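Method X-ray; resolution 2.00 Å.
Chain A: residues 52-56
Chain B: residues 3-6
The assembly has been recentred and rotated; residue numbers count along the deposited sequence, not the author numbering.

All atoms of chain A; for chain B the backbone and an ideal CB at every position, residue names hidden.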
# COMPACT_ATOMS: atom_id res chain seq x y z
N PHE A 52 8.19 -3.59 -8.29
CA PHE A 52 8.90 -2.31 -8.35
C PHE A 52 9.39 -1.89 -6.97
O PHE A 52 8.64 -1.91 -6.00
CB PHE A 52 8.00 -1.21 -8.91
CG PHE A 52 7.56 -1.44 -10.32
CD1 PHE A 52 8.51 -1.58 -11.34
CD2 PHE A 52 6.21 -1.57 -10.63
CE1 PHE A 52 8.11 -1.85 -12.65
CE2 PHE A 52 5.81 -1.83 -11.94
CZ PHE A 52 6.76 -1.97 -12.95
N GLY A 53 10.66 -1.51 -6.89
CA GLY A 53 11.23 -1.10 -5.62
C GLY A 53 10.62 0.19 -5.13
O GLY A 53 10.22 1.04 -5.92
N LEU A 54 10.57 0.35 -3.81
CA LEU A 54 9.98 1.55 -3.24
C LEU A 54 10.82 2.12 -2.10
O LEU A 54 10.34 2.27 -0.98
CB LEU A 54 8.57 1.23 -2.75
CG LEU A 54 7.52 2.32 -2.84
CD1 LEU A 54 7.26 2.71 -4.29
CD2 LEU A 54 6.26 1.81 -2.18
N PRO A 55 12.09 2.47 -2.37
CA PRO A 55 12.77 2.35 -3.67
C PRO A 55 13.46 1.00 -3.88
O PRO A 55 13.86 0.69 -5.00
CB PRO A 55 13.77 3.50 -3.62
CG PRO A 55 14.21 3.45 -2.19
CD PRO A 55 12.90 3.28 -1.44
N HIS A 56 13.59 0.22 -2.82
CA HIS A 56 14.25 -1.09 -2.89
C HIS A 56 13.31 -2.27 -2.66
O HIS A 56 12.10 -2.17 -2.88
CB HIS A 56 15.39 -1.14 -1.88
CG HIS A 56 16.23 0.09 -1.86
ND1 HIS A 56 16.84 0.58 -3.00
CD2 HIS A 56 16.54 0.95 -0.86
CE1 HIS A 56 17.48 1.70 -2.70
NE2 HIS A 56 17.32 1.94 -1.41
N UNK B 3 15.74 5.37 1.25
CA UNK B 3 14.58 5.95 0.49
C UNK B 3 14.96 7.02 -0.54
O UNK B 3 14.35 8.11 -0.59
CB UNK B 3 13.58 6.57 1.47
N UNK B 4 15.97 6.71 -1.35
CA UNK B 4 16.40 7.63 -2.39
C UNK B 4 15.94 7.04 -3.72
O UNK B 4 16.51 6.07 -4.21
CB UNK B 4 17.91 7.85 -2.36
N UNK B 5 14.89 7.62 -4.29
CA UNK B 5 14.36 7.16 -5.56
C UNK B 5 15.16 7.78 -6.70
O UNK B 5 15.88 8.77 -6.50
CB UNK B 5 12.87 7.50 -5.69
N UNK B 6 15.04 7.21 -7.89
CA UNK B 6 15.76 7.71 -9.06
C UNK B 6 15.31 9.11 -9.48
O UNK B 6 16.13 9.95 -9.83
CB UNK B 6 15.58 6.74 -10.23

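Chain A presents a compact apolar corner to its partner. A cis peptide bond joins Leu A54 to Pro A55, and the turn is closed by a backbone hydrogen bond from Leu A54 N to His A56 O (3.1 Å). The proline ring projects from this turn toward chain B, so whatever lies opposite it meets carbon rather than charge.

At position 3 the backbone itself comes close: its CA lies 3.7 Å from Pro A55 CG. The CA-to-CB bond points away from chain A, although the ideal CB is still only 4.4 Å from Pro A55 CD. A side chain leaving in that direction is not called upon to fill a pocket, and chain A offers no charge or hydrogen-bonding group beside it. Many residues would therefore do, small or long, polar or apolar. The deposited residue is Lys B3. Its CB is its nearest side-chain approach to the stretch, 4.4 Å from Pro A55 CD, and its contribution here is apolar packing against the proline ring. Its amino group makes no salt bridge to this part of chain A.

Position 4 has an extended backbone, with phi/psi of -107/105°, and its CB points sideways into space where no atom of chain A lies within 5.5 Å. Nothing visible selects a side chain, and a polar or charged one would be as acceptable as any. Here it is Arg B4, whose chi1 and chi2 are both t and whose end leads away from chain A. What touches the partner is the main chain: Arg B4 N sits 3.8 Å from Pro A55 CG. This contact has a cost, since it covers the amide nitrogen, which finds no hydrogen-bonding partner anywhere in the model.

Position 5 is the one that chain A does most to define. Its CA is 5.4 Å from the CA of Pro A55, and its ideal CB, though directed sideways, is 4.6 Å from Pro A55 CB. Beyond it lie the flank of the proline and the side chain of Leu A54, a surface of carbon within reach of a side chain that turns inward. Leucine, methionine or an aromatic residue would suit it; a flat ring could also lay its face over the proline. The deposited Phe B5, with chi1 at -69° (m), brings its end nearer and does just this. Pro A55 CB stands 3.7 Å from the centroid of the Phe B5 ring and only 3° off its normal, an almost ideal CH-pi contact. The ring also packs against its neighbours: Phe B5 CE1 is 3.5 Å from Pro A55 CD, and Phe B5 CE2 is 3.8 Å from Leu A54 CD1.

Position 6 has moved beyond the corner. Its CB points sideways, with nothing of chain A within 5.5 Å, so a wide range of residues could stand here. Ser B6 occupies it and makes no contact with the chain A stretch.

Chain B (3-6) KRFS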
# COMPACT_ATOMS: atom_id res chain seq x y z
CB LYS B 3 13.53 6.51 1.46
CG LYS B 3 14.05 7.59 2.43
CD LYS B 3 13.46 7.37 3.85
CE LYS B 3 11.93 7.40 3.83
NZ LYS B 3 11.37 6.30 2.99
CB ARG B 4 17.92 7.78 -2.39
CG ARG B 4 18.40 9.02 -3.13
CD ARG B 4 19.91 9.11 -3.10
NE ARG B 4 20.53 8.41 -4.23
CZ ARG B 4 21.74 7.87 -4.20
NH1 ARG B 4 22.48 7.94 -3.10
NH2 ARG B 4 22.23 7.26 -5.28
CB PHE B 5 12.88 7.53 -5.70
CG PHE B 5 11.97 6.77 -4.76
CD1 PHE B 5 12.06 6.95 -3.39
CD2 PHE B 5 11.04 5.86 -5.26
CE1 PHE B 5 11.24 6.22 -2.52
CE2 PHE B 5 10.22 5.13 -4.40
CZ PHE B 5 10.32 5.31 -3.03
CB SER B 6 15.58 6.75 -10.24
OG SER B 6 16.01 5.44 -9.92
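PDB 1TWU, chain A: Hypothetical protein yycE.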